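Local coordinates for protein JSC1_58120g3 ([Leptolyngbya] sp. JSC-1, PDB 6XHH) that binds a linear tetrapyrrole in a GAF domain and, as a far-red cyanobacteriochrome, probably serves as a light sensor in signalling, at residues T26-R30 with T53-A57; T39-F43 with L140-L144; W99-F104 with W155-Q161. One frame throughout, in Å; residues are numbered along the deposited sequence.

Interaction 1. Residues T26-R30 with T53-A57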
loop_
_atom_site.group_PDB
_atom_site.type_symbol
_atom_site.label_atom_id
_atom_site.label_comp_id
_atom_site.label_asym_id
_atom_site.label_seq_id
_atom_site.Cartn_x
_atom_site.Cartn_y
_atom_site.Cartn_z
ATOM N N THR A 26 -0.267 4.051 -9.570
ATOM C CA THR A 26 0.619 2.914 -9.312
ATOM C C THR A 26 1.909 3.034 -10.120
ATOM O O THR A 26 2.995 2.729 -9.609
ATOM C CB THR A 26 -0.076 1.574 -9.596
ATOM O OG1 THR A 26 -0.555 1.530 -10.936
ATOM C CG2 THR A 26 -1.232 1.323 -8.650
ATOM N N GLN A 27 1.811 3.500 -11.374
ATOM C CA GLN A 27 2.993 3.680 -12.213
ATOM C C GLN A 27 3.935 4.718 -11.631
ATOM O O GLN A 27 5.152 4.502 -11.569
ATOM C CB GLN A 27 2.571 4.086 -13.627
ATOM C CG GLN A 27 1.838 3.000 -14.418
ATOM C CD GLN A 27 1.794 3.266 -15.923
ATOM O OE1 GLN A 27 2.616 4.010 -16.467
ATOM N NE2 GLN A 27 0.816 2.670 -16.596
ATOM N N GLU A 28 3.396 5.862 -11.213
ATOM C CA GLU A 28 4.264 6.939 -10.746
ATOM C C GLU A 28 4.937 6.586 -9.426
ATOM O O GLU A 28 6.124 6.872 -9.235
ATOM C CB GLU A 28 3.465 8.233 -10.612
ATOM C CG GLU A 28 2.960 8.774 -11.921
ATOM C CD GLU A 28 4.044 8.869 -12.964
ATOM O OE1 GLU A 28 5.169 9.295 -12.616
ATOM O OE2 GLU A 28 3.765 8.518 -14.129
ATOM N N VAL A 29 4.202 5.976 -8.496
ATOM C CA VAL A 29 4.819 5.554 -7.244
ATOM C C VAL A 29 5.894 4.499 -7.490
ATOM O O VAL A 29 6.962 4.533 -6.862
ATOM C CB VAL A 29 3.751 5.055 -6.255
ATOM C CG1 VAL A 29 4.427 4.431 -5.039
ATOM C CG2 VAL A 29 2.843 6.210 -5.836
ATOM N N ARG A 30 5.633 3.544 -8.392
ATOM C CA ARG A 30 6.621 2.494 -8.655
ATOM C C ARG A 30 7.908 3.079 -9.229
ATOM O O ARG A 30 9.011 2.720 -8.803
ATOM C CB ARG A 30 6.051 1.437 -9.606
ATOM C CG ARG A 30 6.832 0.116 -9.553
ATOM C CD ARG A 30 6.814 -0.670 -10.872
ATOM N NE ARG A 30 7.202 0.167 -12.005
ATOM C CZ ARG A 30 8.446 0.558 -12.275
ATOM N NH1 ARG A 30 8.675 1.333 -13.329
ATOM N NH2 ARG A 30 9.464 0.189 -11.502
ATOM N N THR A 53 -5.722 -2.574 -9.283
ATOM C CA THR A 53 -4.771 -1.980 -10.209
ATOM C C THR A 53 -3.359 -2.274 -9.738
ATOM O O THR A 53 -3.091 -2.352 -8.533
ATOM C CB THR A 53 -4.967 -0.460 -10.322
ATOM O OG1 THR A 53 -6.339 -0.201 -10.590
ATOM C CG2 THR A 53 -4.143 0.108 -11.473
ATOM N N GLU A 54 -2.445 -2.412 -10.692
ATOM C CA GLU A 54 -1.066 -2.657 -10.332
ATOM C C GLU A 54 -0.145 -2.081 -11.392
ATOM O O GLU A 54 -0.527 -1.916 -12.555
ATOM C CB GLU A 54 -0.809 -4.156 -10.154
ATOM C CG GLU A 54 -0.747 -4.919 -11.460
ATOM C CD GLU A 54 -0.838 -6.419 -11.267
ATOM O OE1 GLU A 54 -1.668 -7.066 -11.945
ATOM O OE2 GLU A 54 -0.082 -6.952 -10.426
ATOM N N SER A 55 1.074 -1.766 -10.964
ATOM C CA SER A 55 2.189 -1.471 -11.855
ATOM C C SER A 55 3.320 -2.388 -11.422
ATOM O O SER A 55 3.623 -2.475 -10.229
ATOM C CB SER A 55 2.595 0.008 -11.779
ATOM O OG SER A 55 3.871 0.245 -12.351
ATOM N N GLU A 56 3.890 -3.131 -12.364
ATOM C CA GLU A 56 4.898 -4.127 -12.035
ATOM C C GLU A 56 6.106 -3.996 -12.958
ATOM O O GLU A 56 5.986 -3.555 -14.105
ATOM C CB GLU A 56 4.277 -5.536 -12.098
ATOM C CG GLU A 56 5.237 -6.695 -11.938
ATOM C CD GLU A 56 5.799 -7.173 -13.267
ATOM O OE1 GLU A 56 5.015 -7.473 -14.195
ATOM O OE2 GLU A 56 7.032 -7.237 -13.383
ATOM N N ALA A 57 7.275 -4.377 -12.440
ATOM C CA ALA A 57 8.524 -4.359 -13.194
ATOM C C ALA A 57 9.364 -5.568 -12.812
ATOM O O ALA A 57 9.588 -5.822 -11.624
ATOM C CB ALA A 57 9.309 -3.067 -12.933
#

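Interaction 2. Residues T39-F43 with L140-L144. With M1V (mesobiliverdin IX(alpha)), chain C.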
loop_
_atom_site.group_PDB
_atom_site.type_symbol
_atom_site.label_atom_id
_atom_site.label_comp_id
_atom_site.label_asym_id
_atom_site.label_seq_id
_atom_site.Cartn_x
_atom_site.Cartn_y
_atom_site.Cartn_z
ATOM N N THR A 39 0.444 -1.639 -5.864
ATOM C CA THR A 39 -0.916 -2.103 -6.077
ATOM C C THR A 39 -1.916 -1.211 -5.355
ATOM O O THR A 39 -1.634 -0.637 -4.294
ATOM C CB THR A 39 -1.140 -3.549 -5.582
ATOM O OG1 THR A 39 -0.908 -3.623 -4.161
ATOM C CG2 THR A 39 -0.229 -4.511 -6.276
ATOM N N ILE A 40 -3.113 -1.148 -5.927
ATOM C CA ILE A 40 -4.298 -0.636 -5.260
ATOM C C ILE A 40 -5.235 -1.808 -5.042
ATOM O O ILE A 40 -5.580 -2.530 -5.991
ATOM C CB ILE A 40 -4.975 0.481 -6.073
ATOM C CG1 ILE A 40 -4.046 1.698 -6.144
ATOM C CG2 ILE A 40 -6.307 0.877 -5.441
ATOM C CD1 ILE A 40 -4.392 2.680 -7.272
ATOM N N TYR A 41 -5.632 -2.002 -3.788
ATOM C CA TYR A 41 -6.424 -3.136 -3.343
ATOM C C TYR A 41 -7.667 -2.601 -2.661
ATOM O O TYR A 41 -7.580 -1.702 -1.813
ATOM C CB TYR A 41 -5.579 -3.984 -2.393
ATOM C CG TYR A 41 -6.229 -5.057 -1.551
ATOM C CD1 TYR A 41 -6.811 -4.739 -0.331
ATOM C CD2 TYR A 41 -6.122 -6.392 -1.900
ATOM C CE1 TYR A 41 -7.336 -5.717 0.496
ATOM C CE2 TYR A 41 -6.646 -7.395 -1.081
ATOM C CZ TYR A 41 -7.245 -7.042 0.118
ATOM O OH TYR A 41 -7.757 -8.026 0.928
ATOM N N LYS A 42 -8.819 -3.121 -3.062
ATOM C CA LYS A 42 -10.101 -2.649 -2.565
ATOM C C LYS A 42 -10.691 -3.634 -1.564
ATOM O O LYS A 42 -10.824 -4.827 -1.862
ATOM C CB LYS A 42 -11.071 -2.437 -3.724
ATOM C CG LYS A 42 -12.459 -2.027 -3.277
ATOM C CD LYS A 42 -13.342 -1.719 -4.480
ATOM C CE LYS A 42 -14.682 -1.182 -3.994
ATOM N NZ LYS A 42 -15.615 -0.779 -5.081
ATOM N N PHE A 43 -11.065 -3.129 -0.394
ATOM C CA PHE A 43 -11.735 -3.956 0.600
ATOM C C PHE A 43 -13.150 -4.320 0.165
ATOM O O PHE A 43 -13.907 -3.481 -0.334
ATOM C CB PHE A 43 -11.810 -3.236 1.940
ATOM C CG PHE A 43 -10.551 -3.290 2.743
ATOM C CD1 PHE A 43 -9.927 -4.492 3.028
ATOM C CD2 PHE A 43 -9.999 -2.108 3.228
ATOM C CE1 PHE A 43 -8.761 -4.517 3.792
ATOM C CE2 PHE A 43 -8.829 -2.118 3.976
ATOM C CZ PHE A 43 -8.218 -3.329 4.268
ATOM N N LEU A 140 -12.758 3.609 5.497
ATOM C CA LEU A 140 -11.622 2.814 5.039
ATOM C C LEU A 140 -12.030 2.027 3.796
ATOM O O LEU A 140 -12.874 1.128 3.867
ATOM C CB LEU A 140 -11.151 1.883 6.153
ATOM C CG LEU A 140 -9.954 0.980 5.845
ATOM C CD1 LEU A 140 -8.752 1.804 5.435
ATOM C CD2 LEU A 140 -9.598 0.053 7.038
ATOM N N TRP A 141 -11.435 2.369 2.652
ATOM C CA TRP A 141 -11.833 1.855 1.350
ATOM C C TRP A 141 -10.939 0.725 0.858
ATOM O O TRP A 141 -11.424 -0.234 0.239
ATOM C CB TRP A 141 -11.824 3.009 0.337
ATOM C CG TRP A 141 -12.204 2.644 -1.073
ATOM C CD1 TRP A 141 -13.443 2.754 -1.650
ATOM C CD2 TRP A 141 -11.338 2.093 -2.085
ATOM N NE1 TRP A 141 -13.390 2.333 -2.961
ATOM C CE2 TRP A 141 -12.117 1.916 -3.249
ATOM C CE3 TRP A 141 -9.980 1.758 -2.125
ATOM C CZ2 TRP A 141 -11.582 1.397 -4.433
ATOM C CZ3 TRP A 141 -9.453 1.244 -3.304
ATOM C CH2 TRP A 141 -10.253 1.076 -4.440
ATOM N N GLY A 142 -9.644 0.826 1.110
ATOM C CA GLY A 142 -8.712 -0.152 0.586
ATOM C C GLY A 142 -7.310 0.153 1.049
ATOM O O GLY A 142 -7.111 0.877 2.028
ATOM N N LEU A 143 -6.338 -0.417 0.332
ATOM C CA LEU A 143 -4.931 -0.293 0.677
ATOM C C LEU A 143 -4.105 0.039 -0.554
ATOM O O LEU A 143 -4.353 -0.497 -1.641
ATOM C CB LEU A 143 -4.401 -1.595 1.305
ATOM C CG LEU A 143 -5.155 -2.138 2.521
ATOM C CD1 LEU A 143 -4.679 -3.547 2.879
ATOM C CD2 LEU A 143 -4.981 -1.202 3.696
ATOM N N LEU A 144 -3.108 0.896 -0.362
ATOM C CA LEU A 144 -2.059 1.162 -1.340
ATOM C C LEU A 144 -0.782 0.513 -0.824
ATOM O O LEU A 144 -0.338 0.822 0.294
ATOM C CB LEU A 144 -1.868 2.666 -1.547
ATOM C CG LEU A 144 -0.675 3.161 -2.368
ATOM C CD1 LEU A 144 -0.793 2.768 -3.831
ATOM C CD2 LEU A 144 -0.534 4.673 -2.256
HETATM O OA M1V C . -3.607 -14.339 4.670
HETATM C C1A M1V C . -3.418 -14.587 5.852
HETATM N NA M1V C . -3.087 -13.670 6.769
HETATM C C2A M1V C . -3.523 -15.859 6.451
HETATM C CMA M1V C . -3.876 -17.146 5.743
HETATM C C3A M1V C . -3.238 -15.719 7.807
HETATM C CAA M1V C . -3.215 -16.782 8.838
HETATM C CBA M1V C . -4.247 -16.544 9.942
HETATM C C4A M1V C . -2.947 -14.283 8.017
HETATM C CHA M1V C . -2.636 -13.726 9.228
HETATM C C1B M1V C . -2.337 -12.337 9.591
HETATM C C2B M1V C . -1.972 -11.983 10.916
HETATM C CMB M1V C . -1.823 -12.936 12.077
HETATM C C3B M1V C . -1.765 -10.636 10.937
HETATM C CAB M1V C . -1.348 -9.806 12.138
HETATM C CBB M1V C . 0.121 -9.373 11.996
HETATM C CGB M1V C . 1.042 -10.567 12.125
HETATM O O2B M1V C . 1.154 -11.154 13.229
HETATM O O1B M1V C . 1.704 -10.988 11.150
HETATM N NB M1V C . -2.358 -11.224 8.843
HETATM C C4B M1V C . -2.021 -10.167 9.614
HETATM C CHB M1V C . -1.913 -8.808 9.282
HETATM C C1C M1V C . -1.912 -8.140 8.049
HETATM C C2C M1V C . -1.476 -6.814 7.914
HETATM C CAC M1V C . -1.041 -5.928 9.061
HETATM C CBC M1V C . -2.385 -5.411 9.647
HETATM C CGC M1V C . -2.316 -4.861 11.064
HETATM O O2C M1V C . -1.226 -4.809 11.679
HETATM O O1C M1V C . -3.354 -4.460 11.647
HETATM C C3C M1V C . -1.611 -6.474 6.570
HETATM C CMC M1V C . -1.256 -5.136 5.983
HETATM N NC M1V C . -2.278 -8.610 6.807
HETATM C C4C M1V C . -2.097 -7.608 5.887
HETATM C CHC M1V C . -2.438 -7.842 4.524
HETATM C C1D M1V C . -2.194 -7.092 3.399
HETATM C C2D M1V C . -3.106 -6.886 2.327
HETATM C CMD M1V C . -4.520 -7.408 2.264
HETATM N ND M1V C . -0.999 -6.466 3.073
HETATM C C4D M1V C . -1.150 -5.864 1.875
HETATM O OD M1V C . -0.251 -5.227 1.323
HETATM C C3D M1V C . -2.475 -6.119 1.397
HETATM C CAD M1V C . -3.079 -5.616 0.109
HETATM C CBD M1V C . -2.532 -6.423 -1.048
HETATM O O HOH W 1 -2.528 -2.779 -2.246
HETATM O O HOH W 2 -15.067 2.596 -5.742
HETATM O O HOH W 3 -14.089 -0.708 -0.374
#

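Interaction 3. Residues W99-F104 with W155-Q161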
loop_
_atom_site.group_PDB
_atom_site.type_symbol
_atom_site.label_atom_id
_atom_site.label_comp_id
_atom_site.label_asym_id
_atom_site.label_seq_id
_atom_site.Cartn_x
_atom_site.Cartn_y
_atom_site.Cartn_z
ATOM N N TRP A 99 5.725 1.868 14.271
ATOM C CA TRP A 99 5.250 3.204 13.923
ATOM C C TRP A 99 4.395 3.723 15.070
ATOM O O TRP A 99 3.336 3.151 15.366
ATOM C CB TRP A 99 4.441 3.141 12.631
ATOM C CG TRP A 99 3.841 4.428 12.146
ATOM C CD1 TRP A 99 2.655 4.988 12.527
ATOM C CD2 TRP A 99 4.392 5.275 11.148
ATOM N NE1 TRP A 99 2.445 6.156 11.828
ATOM C CE2 TRP A 99 3.499 6.356 10.976
ATOM C CE3 TRP A 99 5.570 5.244 10.401
ATOM C CZ2 TRP A 99 3.738 7.377 10.060
ATOM C CZ3 TRP A 99 5.805 6.260 9.494
ATOM C CH2 TRP A 99 4.898 7.316 9.339
ATOM N N GLU A 100 4.854 4.802 15.709
ATOM C CA GLU A 100 4.172 5.391 16.857
ATOM C C GLU A 100 4.310 6.905 16.792
ATOM O O GLU A 100 5.384 7.420 16.464
ATOM C CB GLU A 100 4.749 4.860 18.188
ATOM C CG GLU A 100 4.488 3.376 18.403
ATOM C CD GLU A 100 5.264 2.782 19.569
ATOM O OE1 GLU A 100 6.241 3.409 20.039
ATOM O OE2 GLU A 100 4.891 1.665 19.991
ATOM N N GLU A 101 3.224 7.608 17.127
ATOM C CA GLU A 101 3.163 9.073 17.034
ATOM C C GLU A 101 3.578 9.546 15.643
ATOM O O GLU A 101 4.344 10.499 15.489
ATOM C CB GLU A 101 4.012 9.745 18.120
ATOM C CG GLU A 101 3.447 9.566 19.524
ATOM C CD GLU A 101 4.292 10.195 20.614
ATOM O OE1 GLU A 101 5.439 10.614 20.344
ATOM O OE2 GLU A 101 3.807 10.249 21.767
ATOM N N GLY A 102 3.106 8.829 14.622
ATOM C CA GLY A 102 3.325 9.215 13.240
ATOM C C GLY A 102 4.754 9.144 12.753
ATOM O O GLY A 102 5.105 9.859 11.813
ATOM N N LYS A 103 5.598 8.312 13.360
ATOM C CA LYS A 103 6.980 8.176 12.914
ATOM C C LYS A 103 7.503 6.833 13.395
ATOM O O LYS A 103 6.836 6.130 14.154
ATOM C CB LYS A 103 7.856 9.324 13.433
ATOM C CG LYS A 103 8.084 9.280 14.939
ATOM C CD LYS A 103 8.559 10.623 15.498
ATOM C CE LYS A 103 8.625 10.559 17.018
ATOM N NZ LYS A 103 8.868 11.885 17.657
ATOM N N PHE A 104 8.708 6.479 12.951
ATOM C CA PHE A 104 9.333 5.255 13.439
ATOM C C PHE A 104 9.713 5.415 14.907
ATOM O O PHE A 104 10.180 6.480 15.329
ATOM C CB PHE A 104 10.603 4.913 12.645
ATOM C CG PHE A 104 10.372 4.538 11.198
ATOM C CD1 PHE A 104 9.103 4.340 10.688
ATOM C CD2 PHE A 104 11.460 4.391 10.348
ATOM C CE1 PHE A 104 8.926 3.997 9.340
ATOM C CE2 PHE A 104 11.292 4.038 9.017
ATOM C CZ PHE A 104 10.021 3.860 8.514
ATOM N N TRP A 155 12.560 0.807 3.991
ATOM C CA TRP A 155 11.599 1.898 3.874
ATOM C C TRP A 155 11.921 2.972 4.902
ATOM O O TRP A 155 12.031 2.672 6.092
ATOM C CB TRP A 155 10.160 1.402 4.081
ATOM C CG TRP A 155 9.789 0.212 3.235
ATOM C CD1 TRP A 155 9.744 -1.103 3.643
ATOM C CD2 TRP A 155 9.454 0.205 1.837
ATOM N NE1 TRP A 155 9.389 -1.919 2.587
ATOM C CE2 TRP A 155 9.207 -1.142 1.468
ATOM C CE3 TRP A 155 9.340 1.202 0.864
ATOM C CZ2 TRP A 155 8.843 -1.514 0.162
ATOM C CZ3 TRP A 155 8.972 0.829 -0.438
ATOM C CH2 TRP A 155 8.727 -0.526 -0.769
ATOM N N ASP A 156 12.079 4.222 4.463
ATOM C CA ASP A 156 12.255 5.279 5.454
ATOM C C ASP A 156 10.938 6.016 5.680
ATOM O O ASP A 156 9.972 5.872 4.925
ATOM C CB ASP A 156 13.394 6.247 5.075
ATOM C CG ASP A 156 13.156 7.007 3.787
ATOM O OD1 ASP A 156 12.023 7.467 3.524
ATOM O OD2 ASP A 156 14.147 7.217 3.053
ATOM N N GLU A 157 10.885 6.805 6.756
ATOM C CA GLU A 157 9.580 7.326 7.136
ATOM C C GLU A 157 9.089 8.389 6.161
ATOM O O GLU A 157 7.877 8.564 6.006
ATOM C CB GLU A 157 9.597 7.837 8.578
ATOM C CG GLU A 157 10.550 8.938 8.905
ATOM C CD GLU A 157 10.465 9.309 10.388
ATOM O OE1 GLU A 157 10.753 8.438 11.246
ATOM O OE2 GLU A 157 10.080 10.460 10.689
ATOM N N ALA A 158 9.998 9.095 5.479
ATOM C CA ALA A 158 9.569 10.030 4.440
ATOM C C ALA A 158 8.865 9.313 3.288
ATOM O O ALA A 158 7.899 9.832 2.723
ATOM C CB ALA A 158 10.764 10.833 3.922
ATOM N N GLU A 159 9.338 8.121 2.914
ATOM C CA GLU A 159 8.623 7.332 1.918
ATOM C C GLU A 159 7.250 6.905 2.414
ATOM O O GLU A 159 6.275 6.909 1.655
ATOM C CB GLU A 159 9.441 6.101 1.545
ATOM C CG GLU A 159 10.697 6.461 0.825
ATOM C CD GLU A 159 11.599 5.265 0.644
ATOM O OE1 GLU A 159 11.525 4.332 1.460
ATOM O OE2 GLU A 159 12.402 5.281 -0.290
ATOM N N VAL A 160 7.153 6.505 3.679
ATOM C CA VAL A 160 5.849 6.099 4.198
ATOM C C VAL A 160 4.903 7.294 4.234
ATOM O O VAL A 160 3.717 7.188 3.888
ATOM C CB VAL A 160 6.016 5.451 5.588
ATOM C CG1 VAL A 160 4.674 5.013 6.122
ATOM C CG2 VAL A 160 6.971 4.263 5.513
ATOM N N GLN A 161 5.415 8.459 4.625
ATOM C CA GLN A 161 4.588 9.657 4.608
ATOM C C GLN A 161 4.131 9.993 3.195
ATOM O O GLN A 161 2.952 10.308 2.978
ATOM C CB GLN A 161 5.352 10.824 5.244
ATOM C CG GLN A 161 5.264 10.808 6.759
ATOM C CD GLN A 161 6.567 11.145 7.470
ATOM O OE1 GLN A 161 7.462 11.773 6.904
ATOM N NE2 GLN A 161 6.675 10.718 8.724
HETATM O O HOH W 4 11.847 8.369 14.021
#

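Interaction 1. Residues T26-R30 with T53-A57
Helix 26-30, part of the helix 18-33 that packs on the GAF-domain sheet, runs over strand 53-56 in roughly the same direction, with axes 7.5 Å apart at closest approach and chain directions 35° from each other; Gln-27 and Ser-55 have the nearest CA atoms, 5.2 Å apart. Ser-55 points its side chain at the helix from the middle of the contact. Its CB rests against the backbone of Thr-26, 3.5 Å from Thr-26 O, and its OG, placed anti to the backbone N (chi1 165°), passes beside Gln-27 to meet Arg-30. There Arg-30 NE gives a weak, bent hydrogen bond to Ser-55 OG (3.3 Å, 129°), with OG at the edge of the guanidinium and in its plane. The methyl of Ala-57 sits over one face, toward its rim, with CB 3.6 Å from Arg-30 NH2. Thr-26 OG1 approaches Thr-53 CG2 at 3.9 Å, while its hydrogen bond goes back along the helix to Ser-23 O. The stronger hold on Arg-30 is local, from NH2 to Ile-35 O. Helix and strand are joined mainly by van der Waals contact, and the arginine, bent at chi3, lies against the strand end with the serine as a weak polar partner.

Interaction 2. Residues T39-F43 with L140-L144
Two neighbouring antiparallel strands of the central GAF-domain sheet, 37-43 and 139-148, meet here, and the face bearing Tyr-41 and Leu-143 forms part of the bilin pocket. Tyr-41 and Leu-143 make a hydrogen-bonded pair: Tyr-41 N donates to Leu-143 O (2.9 Å) and Leu-143 N to Tyr-41 O (2.8 Å). Phe-43 N continues the ladder to Trp-141 O. On the pocket face the side chains of Tyr-41 and Leu-143 lie side by side, pointing the same way. With CG anti to the backbone N (chi1 167°), the tyrosine ring extends to the D-ring substituents of mesobiliverdin: its ethyl and methyl cover one face, CMD lying 3.5 Å from Tyr-41 CZ, while Leu-143 CD1 comes within 3.7 Å of C3D. Tyr-41 OH is hydrogen-bonded to Trp-68 O, which ties down the far end of the ring. Phe-43 reaches over Gly-142, putting CZ 3.7 Å from Leu-143 CG and CE2 against Leu-140. On the opposite face of the sheet, one face of the Trp-141 indole is met by the extended Lys-42 chain, which crosses it at about a right angle; Lys-42 CG stands 4.0 Å from the centroid of the six-membered ring in a CH-pi contact. Ile-40 CG2 meets the edge of that indole at CZ3. Trp-141 and Gly-142 together face Ile-134 in a classic beta bulge, and a CB on Gly-142 would collide with Tyr-41 O. Helix 157-178 covers Ile-40, Trp-141 and Leu-144, so the sheet is set between helix and chromophore, as in GAF domains of the phytochrome superfamily.

Interaction 3. Residues W99-F104 with W155-Q161
Aromatic and apolar contacts carry most of the meeting between 99-104, the turn end of a small hairpin in the GAF domain, and the start of the domain's C-terminal helix 157-178. The ring of Phe-104 lies with one face against Glu-157: CB stands over the ring centre, 3.9 Å from the centroid and 8° off the normal, in a CH-pi contact. At its edge, in the ring plane, Phe-104 CE2 comes within 3.3 Å of Trp-155 O, and CZ looks toward Val-160 CG2. Trp-99 reaches the helix with the outer end of its indole, CZ3 touching Val-160 CG1 at 3.8 Å and CH2 approaching Gln-161 NE2.

Polar contacts are few. Glu-157 turns CG between its backbone N and carbonyl carbon (chi1 60°), which carries the carboxylate back past the phenyl ring to the hairpin. There OE1 accepts a weak but fairly straight hydrogen bond from Phe-104 N (3.3 Å, 163°). A water donates both to this oxygen and to Phe-104 O. With an alanine at Phe-104, Glu-157 CB would probably lose the ring it rests on and a gap would open beside Trp-155 O, leaving the weak bond from the main-chain N to the Glu-157 carboxylate as the chief link at this end.

Turn and cap bonds shape the two partners. A type I' turn from Glu-100 to Lys-103 folds the hairpin. Asp-156 and Glu-159 form a capping box, with Glu-159 N giving to Asp-156 OD1 (2.8 Å) and Asp-156 N to Glu-159 OE1. The hairpin thus rests on a helix start already fixed by its own cap, and the contact depends chiefly on aromatic rings laid against aliphatic parts of the helix, backed by one weak bond and a shared water.

Overall arrangement
Interactions 1 and 2 adjoin one another in the same sheet: strands 49-56 and 37-43 are neighbours, Thr-53 O probably accepts a hydrogen bond from Ile-40 N, and Thr-26 packs on Ile-40. Interaction 2 is the buried one, a strand pairing with three backbone hydrogen bonds and a chromophore on one face. Interaction 1, nearer the surface, sets helix 18-33 on the sheet and relies on side chains with a single weak bond. Interaction 3 is partly buried and stands apart, its nearest atoms about 7 Å from interaction 1 and about 8 Å from interaction 2, although helix 157-178, whose start it holds, later covers the sheet of interaction 2; its rings pack on aliphatic groups, with one weak hydrogen bond.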